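Local coordinates for cycloalternan-forming enzyme (Listeria monocytogenes serovar 1/2a, PDB 5F7U), which belongs to glycosyl hydrolase family 31, carrying a TIM-barrel domain, a beta-rich C-terminal domain and a family 6 carbohydrate binding module in one chain, at residues A[643-647]-A[787-791]; A[757-763]-A[780-786]; A[767-772]-A[792-798]. The protein carries 1 engineered substitution. All coordinates share one frame. Where two conformers were deposited one is given. Residues are numbered along the deposited sequence.

Contact 1: A[643-647]-A[787-791]; sequences ELYKR and ADVDT
Residues 643-647 form part of helix 642-653, and residues 787-791 are a loop laid against it. The loop contains a type I beta turn from Asp788 to Thr791, with Val789 at phi/psi -61/-20 and Asp790 at -96/0; its Thr791 N to Asp788 O bond measures 3.0 Å. Asp788 takes chi1 p, so that OD1 accepts from Asp790 N (2.9 Å), an Asx turn, and from Thr791 OG1 (2.7 Å). Nearest CA pairs are Glu643-Val789 (6.3 Å) and Lys646-Asp790 (6.5 Å). Lys646, extended as m-t-t-t, carries NZ to within 2.8 Å of Asp790 OD1 in a salt bridge; Thr690 of helix 687-700 also bonds to that OD1. Arg647 leaves the helix sideways, and chi1 m with chi2 m brings its guanidinium to the loop. Its NH2 donates almost linearly to Ala787 O (2.9 Å), its NH1 weakly to Asp788 O (2.9 Å), and Val789 CA lies over one guanidinium face, 3.7 Å from CZ. Val789, chi1 p, sets CG2 3.8 Å from both Glu643 CA and Lys646 CD. Arg647 donating to loop carbonyls, together with the Lys646-Asp790 salt bridge, joins the helix between the last two TIM-barrel strands to the C-terminal beta domain of family 31.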
loop_
_atom_site.group_PDB
_atom_site.type_symbol
_atom_site.label_atom_id
_atom_site.label_comp_id
_atom_site.label_asym_id
_atom_site.label_seq_id
_atom_site.Cartn_x
_atom_site.Cartn_y
_atom_site.Cartn_z
ATOM N N GLU A 643 -15.614 -15.612 -12.564
ATOM C CA GLU A 643 -15.987 -14.234 -12.222
ATOM C C GLU A 643 -14.947 -13.603 -11.301
ATOM O O GLU A 643 -14.436 -12.519 -11.581
ATOM C CB GLU A 643 -17.361 -14.215 -11.538
ATOM C CG GLU A 643 -17.834 -12.796 -11.216
ATOM C CD GLU A 643 -19.029 -12.758 -10.285
ATOM O OE1 GLU A 643 -19.542 -11.647 -10.043
ATOM O OE2 GLU A 643 -19.467 -13.832 -9.805
ATOM N N LEU A 644 -14.626 -14.274 -10.194
ATOM C CA LEU A 644 -13.606 -13.725 -9.284
ATOM C C LEU A 644 -12.269 -13.568 -10.005
ATOM O O LEU A 644 -11.596 -12.543 -9.843
ATOM C CB LEU A 644 -13.424 -14.591 -8.025
ATOM C CG LEU A 644 -12.300 -14.131 -7.067
ATOM C CD1 LEU A 644 -12.487 -12.701 -6.524
ATOM C CD2 LEU A 644 -12.190 -15.083 -5.896
ATOM N N TYR A 645 -11.884 -14.587 -10.773
ATOM C CA TYR A 645 -10.598 -14.544 -11.451
ATOM C C TYR A 645 -10.527 -13.306 -12.370
ATOM O O TYR A 645 -9.516 -12.602 -12.375
ATOM C CB TYR A 645 -10.326 -15.840 -12.214
ATOM C CG TYR A 645 -8.888 -15.918 -12.684
ATOM C CD1 TYR A 645 -7.890 -16.399 -11.832
ATOM C CD2 TYR A 645 -8.522 -15.474 -13.970
ATOM C CE1 TYR A 645 -6.576 -16.459 -12.241
ATOM C CE2 TYR A 645 -7.199 -15.525 -14.382
ATOM C CZ TYR A 645 -6.236 -16.012 -13.509
ATOM O OH TYR A 645 -4.918 -16.080 -13.902
ATOM N N LYS A 646 -11.602 -13.049 -13.116
ATOM C CA LYS A 646 -11.652 -11.927 -14.064
ATOM C C LYS A 646 -11.644 -10.575 -13.347
ATOM O O LYS A 646 -10.939 -9.638 -13.764
ATOM C CB LYS A 646 -12.887 -12.046 -14.983
ATOM C CG LYS A 646 -12.743 -13.112 -16.052
ATOM C CD LYS A 646 -13.970 -13.077 -16.948
ATOM C CE LYS A 646 -13.812 -13.960 -18.185
ATOM N NZ LYS A 646 -15.046 -13.773 -19.009
ATOM N N ARG A 647 -12.401 -10.478 -12.250
ATOM C CA ARG A 647 -12.457 -9.234 -11.461
ATOM C C ARG A 647 -11.119 -8.914 -10.826
ATOM O O ARG A 647 -10.678 -7.757 -10.846
ATOM C CB ARG A 647 -13.559 -9.298 -10.390
ATOM C CG ARG A 647 -14.982 -9.392 -10.930
ATOM C CD ARG A 647 -15.312 -8.206 -11.837
ATOM N NE ARG A 647 -16.742 -8.035 -12.084
ATOM C CZ ARG A 647 -17.241 -7.213 -12.995
ATOM N NH1 ARG A 647 -16.424 -6.438 -13.717
ATOM N NH2 ARG A 647 -18.552 -7.139 -13.151
ATOM N N ALA A 787 -20.644 -2.459 -15.795
ATOM C CA ALA A 787 -19.419 -3.212 -16.050
ATOM C C ALA A 787 -19.715 -4.700 -16.003
ATOM O O ALA A 787 -19.885 -5.292 -14.917
ATOM C CB ALA A 787 -18.350 -2.844 -15.026
ATOM N N ASP A 788 -19.779 -5.318 -17.179
ATOM C CA ASP A 788 -19.885 -6.773 -17.218
ATOM C C ASP A 788 -18.583 -7.357 -16.700
ATOM O O ASP A 788 -17.655 -6.605 -16.360
ATOM C CB ASP A 788 -20.244 -7.286 -18.628
ATOM C CG ASP A 788 -19.123 -7.094 -19.661
ATOM O OD1 ASP A 788 -17.915 -6.989 -19.336
ATOM O OD2 ASP A 788 -19.475 -7.082 -20.858
ATOM N N VAL A 789 -18.511 -8.679 -16.635
ATOM C CA VAL A 789 -17.389 -9.379 -15.973
ATOM C C VAL A 789 -16.013 -9.090 -16.601
ATOM O O VAL A 789 -14.988 -9.247 -15.940
ATOM C CB VAL A 789 -17.688 -10.907 -15.847
ATOM C CG1 VAL A 789 -17.652 -11.604 -17.206
ATOM C CG2 VAL A 789 -16.740 -11.594 -14.878
ATOM N N ASP A 790 -16.007 -8.626 -17.852
ATOM C CA ASP A 790 -14.770 -8.343 -18.562
ATOM C C ASP A 790 -14.336 -6.891 -18.500
ATOM O O ASP A 790 -13.279 -6.547 -19.033
ATOM C CB ASP A 790 -14.930 -8.768 -20.027
ATOM C CG ASP A 790 -15.329 -10.199 -20.162
ATOM O OD1 ASP A 790 -14.669 -11.044 -19.532
ATOM O OD2 ASP A 790 -16.296 -10.492 -20.921
ATOM N N THR A 791 -15.129 -6.060 -17.820
ATOM C CA THR A 791 -15.035 -4.593 -17.891
ATOM C C THR A 791 -14.575 -3.988 -16.569
ATOM O O THR A 791 -15.069 -4.362 -15.494
ATOM C CB THR A 791 -16.418 -4.024 -18.294
ATOM O OG1 THR A 791 -16.761 -4.533 -19.591
ATOM C CG2 THR A 791 -16.454 -2.487 -18.315
HETATM O O HOH W 1 -12.711 -7.964 -15.418
HETATM O O HOH W 2 -16.124 -12.971 -22.120
#

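Contact 2: A[757-763]-A[780-786]; sequences TEKEVYL and GETISYY. With GLC (alpha-D-glucopyranose), chain B; GLC (alpha-D-glucopyranose), chain C.
Ser784 OG, at chi1 t, donates to Glu758 OE1 at 2.7 Å, the glutamate folding over through chi1 m and chi2 m. Between the backbones, Lys759 and Tyr785 exchange two hydrogen bonds (N to O, 2.8 Å each way), as do Val761 and Ile783 (N to O, 2.9 Å each way); Leu763 N reaches Glu781 O at 3.0 Å. Leu763 O accepts from Gly780 N (2.6 Å) and weakly from Glu781 N (3.4 Å), a G1 beta bulge with Gly780 at phi/psi 95/19. Strands 758-763 and 781-786 thus make an antiparallel two-stranded sheet, 4.5 Å between axes at 150°, with Glu758-Tyr786, Glu760-Ser784 and Tyr762-Thr782 as non-hydrogen-bonded pairs. One end of it helps form a glycan pocket: Tyr786 N donates to O3 of the chain B alpha-D-glucopyranose (3.0 Å), whose O2 donates to Tyr786 O (2.6 Å), and C2 of this sugar sits over one face of the Tyr785 ring. On the face bearing Val761, Leu763, Ile783 and Tyr785, Val761 CB meets Ile783 CG1 (3.9 Å) and Leu763 CD1 meets Ile783 CG2 (3.9 Å). There Val761 and Ile783 also touch Phe795 of strand 794-797. On the opposite face Glu760 CB packs on Thr782 CG2 at 3.7 Å.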
loop_
_atom_site.group_PDB
_atom_site.type_symbol
_atom_site.label_atom_id
_atom_site.label_comp_id
_atom_site.label_asym_id
_atom_site.label_seq_id
_atom_site.Cartn_x
_atom_site.Cartn_y
_atom_site.Cartn_z
ATOM N N THR A 757 -22.758 -5.991 -11.433
ATOM C CA THR A 757 -22.479 -5.403 -12.749
ATOM C C THR A 757 -22.804 -3.897 -12.817
ATOM O O THR A 757 -22.376 -3.216 -13.744
ATOM C CB THR A 757 -23.217 -6.140 -13.884
ATOM O OG1 THR A 757 -24.620 -6.116 -13.615
ATOM C CG2 THR A 757 -22.758 -7.609 -14.022
ATOM N N GLU A 758 -23.537 -3.366 -11.843
ATOM C CA GLU A 758 -23.738 -1.914 -11.794
ATOM C C GLU A 758 -22.824 -1.330 -10.727
ATOM O O GLU A 758 -23.106 -1.449 -9.531
ATOM C CB GLU A 758 -25.211 -1.538 -11.550
ATOM C CG GLU A 758 -26.113 -1.718 -12.772
ATOM C CD GLU A 758 -25.823 -0.728 -13.923
ATOM O OE1 GLU A 758 -25.202 0.352 -13.703
ATOM O OE2 GLU A 758 -26.246 -1.017 -15.076
ATOM N N LYS A 759 -21.729 -0.721 -11.173
ATOM C CA LYS A 759 -20.668 -0.271 -10.266
ATOM C C LYS A 759 -20.808 1.220 -9.975
ATOM O O LYS A 759 -20.787 2.041 -10.898
ATOM C CB LYS A 759 -19.294 -0.573 -10.888
ATOM C CG LYS A 759 -18.082 0.048 -10.182
ATOM C CD LYS A 759 -17.880 -0.559 -8.794
ATOM C CE LYS A 759 -16.598 0.008 -8.196
ATOM N NZ LYS A 759 -16.339 -0.498 -6.808
ATOM N N GLU A 760 -20.942 1.568 -8.692
ATOM C CA GLU A 760 -20.949 2.980 -8.283
ATOM C C GLU A 760 -19.520 3.477 -8.310
ATOM O O GLU A 760 -18.612 2.779 -7.824
ATOM C CB GLU A 760 -21.486 3.127 -6.860
ATOM C CG GLU A 760 -22.991 3.045 -6.779
ATOM C CD GLU A 760 -23.524 3.230 -5.360
ATOM O OE1 GLU A 760 -22.756 3.517 -4.414
ATOM O OE2 GLU A 760 -24.729 3.072 -5.187
ATOM N N VAL A 761 -19.304 4.649 -8.913
ATOM C CA VAL A 761 -17.979 5.277 -8.905
ATOM C C VAL A 761 -18.137 6.699 -8.409
ATOM O O VAL A 761 -18.868 7.486 -9.032
ATOM C CB VAL A 761 -17.319 5.318 -10.304
ATOM C CG1 VAL A 761 -15.884 5.855 -10.188
ATOM C CG2 VAL A 761 -17.306 3.937 -10.959
ATOM N N TYR A 762 -17.474 7.045 -7.311
ATOM C CA TYR A 762 -17.543 8.435 -6.878
ATOM C C TYR A 762 -16.514 9.245 -7.676
ATOM O O TYR A 762 -15.313 8.896 -7.679
ATOM C CB TYR A 762 -17.314 8.628 -5.349
ATOM C CG TYR A 762 -17.274 10.121 -5.069
ATOM C CD1 TYR A 762 -18.439 10.903 -5.197
ATOM C CD2 TYR A 762 -16.059 10.777 -4.815
ATOM C CE1 TYR A 762 -18.405 12.273 -5.014
ATOM C CE2 TYR A 762 -16.010 12.155 -4.630
ATOM C CZ TYR A 762 -17.183 12.900 -4.749
ATOM O OH TYR A 762 -17.165 14.267 -4.582
ATOM N N LEU A 763 -16.982 10.301 -8.359
ATOM C CA LEU A 763 -16.088 11.173 -9.104
ATOM C C LEU A 763 -15.914 12.491 -8.377
ATOM O O LEU A 763 -16.884 13.235 -8.235
ATOM C CB LEU A 763 -16.617 11.423 -10.523
ATOM C CG LEU A 763 -16.805 10.178 -11.392
ATOM C CD1 LEU A 763 -17.440 10.609 -12.709
ATOM C CD2 LEU A 763 -15.496 9.421 -11.622
ATOM N N GLY A 780 -18.067 15.365 -9.191
ATOM C CA GLY A 780 -18.928 15.904 -8.121
ATOM C C GLY A 780 -20.185 15.106 -7.782
ATOM O O GLY A 780 -21.122 15.667 -7.196
ATOM N N GLU A 781 -20.221 13.827 -8.171
ATOM C CA GLU A 781 -21.351 12.931 -7.901
ATOM C C GLU A 781 -20.894 11.487 -8.027
ATOM O O GLU A 781 -19.802 11.229 -8.533
ATOM C CB GLU A 781 -22.516 13.183 -8.872
ATOM C CG GLU A 781 -22.207 12.897 -10.337
ATOM C CD GLU A 781 -23.400 13.205 -11.236
ATOM O OE1 GLU A 781 -24.533 13.134 -10.734
ATOM O OE2 GLU A 781 -23.215 13.534 -12.434
ATOM N N THR A 782 -21.734 10.566 -7.567
ATOM C CA THR A 782 -21.484 9.137 -7.718
ATOM C C THR A 782 -22.234 8.732 -8.984
ATOM O O THR A 782 -23.467 8.951 -9.104
ATOM C CB THR A 782 -22.007 8.354 -6.501
ATOM O OG1 THR A 782 -21.265 8.747 -5.329
ATOM C CG2 THR A 782 -21.883 6.833 -6.717
ATOM N N ILE A 783 -21.498 8.162 -9.923
ATOM C CA ILE A 783 -22.117 7.671 -11.155
ATOM C C ILE A 783 -22.356 6.165 -11.047
ATOM O O ILE A 783 -21.760 5.500 -10.190
ATOM C CB ILE A 783 -21.292 8.022 -12.425
ATOM C CG1 ILE A 783 -19.922 7.305 -12.440
ATOM C CG2 ILE A 783 -21.165 9.547 -12.569
ATOM C CD1 ILE A 783 -19.265 7.292 -13.811
ATOM N N SER A 784 -23.245 5.649 -11.900
ATOM C CA SER A 784 -23.439 4.203 -12.043
ATOM C C SER A 784 -22.840 3.773 -13.374
ATOM O O SER A 784 -23.250 4.253 -14.429
ATOM C CB SER A 784 -24.922 3.853 -11.959
ATOM O OG SER A 784 -25.104 2.447 -11.977
ATOM N N TYR A 785 -21.848 2.895 -13.319
ATOM C CA TYR A 785 -21.157 2.415 -14.513
ATOM C C TYR A 785 -21.510 0.951 -14.735
ATOM O O TYR A 785 -21.312 0.111 -13.833
ATOM C CB TYR A 785 -19.639 2.573 -14.320
ATOM C CG TYR A 785 -18.757 2.413 -15.553
ATOM C CD1 TYR A 785 -18.401 1.151 -16.019
ATOM C CD2 TYR A 785 -18.203 3.537 -16.196
ATOM C CE1 TYR A 785 -17.551 0.996 -17.116
ATOM C CE2 TYR A 785 -17.354 3.399 -17.284
ATOM C CZ TYR A 785 -17.038 2.127 -17.740
ATOM O OH TYR A 785 -16.192 1.973 -18.812
ATOM N N TYR A 786 -22.047 0.630 -15.922
ATOM C CA TYR A 786 -22.321 -0.767 -16.231
ATOM C C TYR A 786 -21.008 -1.457 -16.597
ATOM O O TYR A 786 -20.350 -1.098 -17.586
ATOM C CB TYR A 786 -23.352 -0.940 -17.365
ATOM C CG TYR A 786 -23.514 -2.404 -17.748
ATOM C CD1 TYR A 786 -24.168 -3.300 -16.890
ATOM C CD2 TYR A 786 -22.981 -2.899 -18.945
ATOM C CE1 TYR A 786 -24.297 -4.654 -17.221
ATOM C CE2 TYR A 786 -23.103 -4.245 -19.285
ATOM C CZ TYR A 786 -23.762 -5.111 -18.426
ATOM O OH TYR A 786 -23.900 -6.426 -18.783
HETATM C C1 GLC B . -19.581 2.049 -20.788
HETATM C C2 GLC B . -20.273 1.821 -19.442
HETATM C C3 GLC B . -21.206 3.003 -19.145
HETATM C C4 GLC B . -20.448 4.337 -19.252
HETATM C C5 GLC B . -19.820 4.456 -20.650
HETATM C C6 GLC B . -19.009 5.724 -20.899
HETATM O O2 GLC B . -21.024 0.601 -19.499
HETATM O O3 GLC B . -21.830 2.842 -17.866
HETATM O O4 GLC B . -21.318 5.445 -19.010
HETATM O O5 GLC B . -18.939 3.336 -20.824
HETATM O O6 GLC B . -17.978 5.830 -19.910
HETATM C C1 GLC C . -25.716 -1.118 -21.801
HETATM C C2 GLC C . -25.515 -0.338 -23.123
HETATM C C3 GLC C . -24.247 0.535 -23.125
HETATM C C4 GLC C . -24.402 1.463 -21.908
HETATM C C5 GLC C . -24.502 0.680 -20.585
HETATM C C6 GLC C . -25.448 1.389 -19.607
HETATM O O1 GLC C . -25.641 -2.543 -21.983
HETATM O O2 GLC C . -25.608 -1.197 -24.269
HETATM O O3 GLC C . -24.111 1.129 -24.451
HETATM O O4 GLC C . -23.348 2.422 -21.777
HETATM O O5 GLC C . -24.803 -0.724 -20.752
HETATM O O6 GLC C . -26.709 0.742 -19.393
HETATM O O HOH W 3 -25.461 2.364 -15.890
#

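Contact 3: A[767-772]-A[792-798]; sequences EWVDIW and LPVFAKA. With GLC (alpha-D-glucopyranose), chain B.
Strands 767-770 and 794-797 are antiparallel neighbours in the six-stranded sheet of the family 31 C-terminal domain, their axes 4.3 Å apart at 137°. Glu767 O receives a weak bond from Ala798 N (3.1 Å), and a water links it (2.9 Å) with Ala796 O (3.0 Å). Trp768, a non-hydrogen-bonded partner of Lys797, takes chi1 m and sets CB 3.9 Å from Phe795 CB and CZ3 3.7 Å from Lys797 CB. Val769 pairs with Ala796 through two hydrogen bonds, Val769 N to Ala796 O (3.0 Å) and Ala796 N to Val769 O (2.8 Å). Asp770, opposite Phe795 and chi1 t, belongs to the glycan pocket: its OD2 accepts from O6 of the chain B alpha-D-glucopyranose (2.6 Å), while OD1 accepts from Trp772 N (2.9 Å), an Asx turn. Ile771 N bonds to Val794 O at 3.0 Å, and its CD1 packs 3.6 Å from Val794 CG1. Trp772, chi1 m, points NE1 at Leu792 O, 2.8 Å away in a weak hydrogen bond.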
loop_
_atom_site.group_PDB
_atom_site.type_symbol
_atom_site.label_atom_id
_atom_site.label_comp_id
_atom_site.label_asym_id
_atom_site.label_seq_id
_atom_site.Cartn_x
_atom_site.Cartn_y
_atom_site.Cartn_z
ATOM N N GLU A 767 -13.300 17.023 -14.424
ATOM C CA GLU A 767 -13.841 16.193 -15.499
ATOM C C GLU A 767 -13.056 14.891 -15.602
ATOM O O GLU A 767 -11.839 14.920 -15.531
ATOM C CB GLU A 767 -13.755 16.965 -16.820
ATOM C CG GLU A 767 -14.416 16.254 -17.986
ATOM C CD GLU A 767 -14.447 17.107 -19.228
ATOM O OE1 GLU A 767 -15.227 18.078 -19.266
ATOM O OE2 GLU A 767 -13.718 16.798 -20.186
ATOM N N TRP A 768 -13.759 13.767 -15.768
ATOM C CA TRP A 768 -13.163 12.437 -15.822
ATOM C C TRP A 768 -13.553 11.785 -17.133
ATOM O O TRP A 768 -14.720 11.828 -17.503
ATOM C CB TRP A 768 -13.669 11.581 -14.654
ATOM C CG TRP A 768 -13.265 12.197 -13.349
ATOM C CD1 TRP A 768 -13.970 13.122 -12.630
ATOM C CD2 TRP A 768 -12.033 12.003 -12.662
ATOM N NE1 TRP A 768 -13.254 13.496 -11.514
ATOM C CE2 TRP A 768 -12.065 12.821 -11.510
ATOM C CE3 TRP A 768 -10.902 11.183 -12.888
ATOM C CZ2 TRP A 768 -11.009 12.859 -10.581
ATOM C CZ3 TRP A 768 -9.861 11.214 -11.968
ATOM C CH2 TRP A 768 -9.917 12.048 -10.828
ATOM N N VAL A 769 -12.589 11.206 -17.841
ATOM C CA VAL A 769 -12.883 10.629 -19.145
ATOM C C VAL A 769 -12.551 9.147 -19.096
ATOM O O VAL A 769 -11.461 8.765 -18.683
ATOM C CB VAL A 769 -12.099 11.348 -20.280
ATOM C CG1 VAL A 769 -12.365 10.667 -21.614
ATOM C CG2 VAL A 769 -12.482 12.823 -20.346
ATOM N N ASP A 770 -13.511 8.325 -19.514
ATOM C CA ASP A 770 -13.356 6.869 -19.593
ATOM C C ASP A 770 -12.212 6.556 -20.555
ATOM O O ASP A 770 -12.271 6.921 -21.729
ATOM C CB ASP A 770 -14.696 6.313 -20.100
ATOM C CG ASP A 770 -14.749 4.802 -20.157
ATOM O OD1 ASP A 770 -13.743 4.161 -20.520
ATOM O OD2 ASP A 770 -15.847 4.275 -19.878
ATOM N N ILE A 771 -11.159 5.903 -20.072
ATOM C CA ILE A 771 -9.970 5.686 -20.925
ATOM C C ILE A 771 -10.173 4.677 -22.058
ATOM O O ILE A 771 -9.364 4.623 -22.988
ATOM C CB ILE A 771 -8.686 5.349 -20.120
ATOM C CG1 ILE A 771 -8.768 3.951 -19.483
ATOM C CG2 ILE A 771 -8.448 6.434 -19.059
ATOM C CD1 ILE A 771 -7.439 3.412 -18.973
ATOM N N TRP A 772 -11.235 3.877 -21.968
ATOM C CA TRP A 772 -11.468 2.790 -22.911
ATOM C C TRP A 772 -12.237 3.257 -24.136
ATOM O O TRP A 772 -12.101 2.669 -25.203
ATOM C CB TRP A 772 -12.286 1.684 -22.241
ATOM C CG TRP A 772 -11.685 1.183 -20.972
ATOM C CD1 TRP A 772 -12.120 1.437 -19.690
ATOM C CD2 TRP A 772 -10.558 0.308 -20.848
ATOM N NE1 TRP A 772 -11.314 0.784 -18.775
ATOM C CE2 TRP A 772 -10.352 0.081 -19.455
ATOM C CE3 TRP A 772 -9.701 -0.305 -21.773
ATOM C CZ2 TRP A 772 -9.323 -0.741 -18.970
ATOM C CZ3 TRP A 772 -8.664 -1.140 -21.287
ATOM C CH2 TRP A 772 -8.489 -1.340 -19.896
ATOM N N LEU A 792 -13.658 -3.027 -16.663
ATOM C CA LEU A 792 -13.155 -2.310 -15.483
ATOM C C LEU A 792 -13.298 -0.806 -15.711
ATOM O O LEU A 792 -12.658 -0.286 -16.614
ATOM C CB LEU A 792 -11.658 -2.647 -15.281
ATOM C CG LEU A 792 -10.898 -1.944 -14.148
ATOM C CD1 LEU A 792 -11.310 -2.514 -12.800
ATOM C CD2 LEU A 792 -9.410 -2.144 -14.326
ATOM N N PRO A 793 -14.082 -0.090 -14.877
ATOM C CA PRO A 793 -14.162 1.381 -15.044
ATOM C C PRO A 793 -12.824 2.032 -14.691
ATOM O O PRO A 793 -12.338 1.855 -13.577
ATOM C CB PRO A 793 -15.227 1.810 -14.019
ATOM C CG PRO A 793 -15.940 0.544 -13.635
ATOM C CD PRO A 793 -14.949 -0.575 -13.789
ATOM N N VAL A 794 -12.218 2.739 -15.643
ATOM C CA VAL A 794 -10.982 3.509 -15.388
ATOM C C VAL A 794 -11.124 4.854 -16.092
ATOM O O VAL A 794 -11.484 4.886 -17.266
ATOM C CB VAL A 794 -9.692 2.807 -15.881
ATOM C CG1 VAL A 794 -8.466 3.635 -15.495
ATOM C CG2 VAL A 794 -9.532 1.406 -15.268
ATOM N N PHE A 795 -10.832 5.940 -15.373
ATOM C CA PHE A 795 -11.024 7.300 -15.889
ATOM C C PHE A 795 -9.774 8.147 -15.730
ATOM O O PHE A 795 -9.069 8.048 -14.715
ATOM C CB PHE A 795 -12.161 8.006 -15.150
ATOM C CG PHE A 795 -13.396 7.165 -14.983
ATOM C CD1 PHE A 795 -13.482 6.235 -13.941
ATOM C CD2 PHE A 795 -14.484 7.303 -15.871
ATOM C CE1 PHE A 795 -14.617 5.447 -13.787
ATOM C CE2 PHE A 795 -15.631 6.531 -15.700
ATOM C CZ PHE A 795 -15.695 5.600 -14.658
ATOM N N ALA A 796 -9.513 8.992 -16.726
ATOM C CA ALA A 796 -8.403 9.938 -16.642
ATOM C C ALA A 796 -8.894 11.304 -16.205
ATOM O O ALA A 796 -9.893 11.802 -16.700
ATOM C CB ALA A 796 -7.692 10.058 -17.985
ATOM N N LYS A 797 -8.126 11.904 -15.306
ATOM C CA LYS A 797 -8.346 13.246 -14.768
ATOM C C LYS A 797 -8.094 14.294 -15.844
ATOM O O LYS A 797 -7.249 14.100 -16.721
ATOM C CB LYS A 797 -7.343 13.430 -13.637
ATOM C CG LYS A 797 -7.473 14.675 -12.807
ATOM C CD LYS A 797 -6.637 14.503 -11.539
ATOM C CE LYS A 797 -5.141 14.613 -11.758
ATOM N NZ LYS A 797 -4.474 14.624 -10.411
ATOM N N ALA A 798 -8.829 15.408 -15.770
ATOM C CA ALA A 798 -8.627 16.539 -16.688
ATOM C C ALA A 798 -7.172 16.998 -16.677
ATOM O O ALA A 798 -6.578 17.162 -15.611
ATOM C CB ALA A 798 -9.561 17.693 -16.310
HETATM C C1 GLC B . -19.581 2.049 -20.788
HETATM C C2 GLC B . -20.273 1.821 -19.442
HETATM C C3 GLC B . -21.206 3.003 -19.145
HETATM C C4 GLC B . -20.448 4.337 -19.252
HETATM C C5 GLC B . -19.820 4.456 -20.650
HETATM C C6 GLC B . -19.009 5.724 -20.899
HETATM O O2 GLC B . -21.024 0.601 -19.499
HETATM O O3 GLC B . -21.830 2.842 -17.866
HETATM O O4 GLC B . -21.318 5.445 -19.010
HETATM O O5 GLC B . -18.939 3.336 -20.824
HETATM O O6 GLC B . -17.978 5.830 -19.910
HETATM O O HOH W 4 -10.524 14.382 -18.025
#

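How the contacts relate
From the N terminus the chain passes through 643-647 in barrel helix 642-653, completes the barrel with strand 657-660, and only later enters strand 758-763 and then strand 767-770. Its return through strand 781-786 closes contact 2, the following loop 787-791 closes contact 1, and strand 794-797 closes contact 3. Contact 2 is therefore nested within the loop of contact 1, whereas contact 3 crosses both. The joins are direct: Ala787 N lies 2.8 Å from Thr757 O, a probable hydrogen bond between contacts 1 and 2, and Tyr785 OH lies 2.6 Å from Asp770 OD2, another between contacts 2 and 3, which meet at the same alpha-D-glucopyranose.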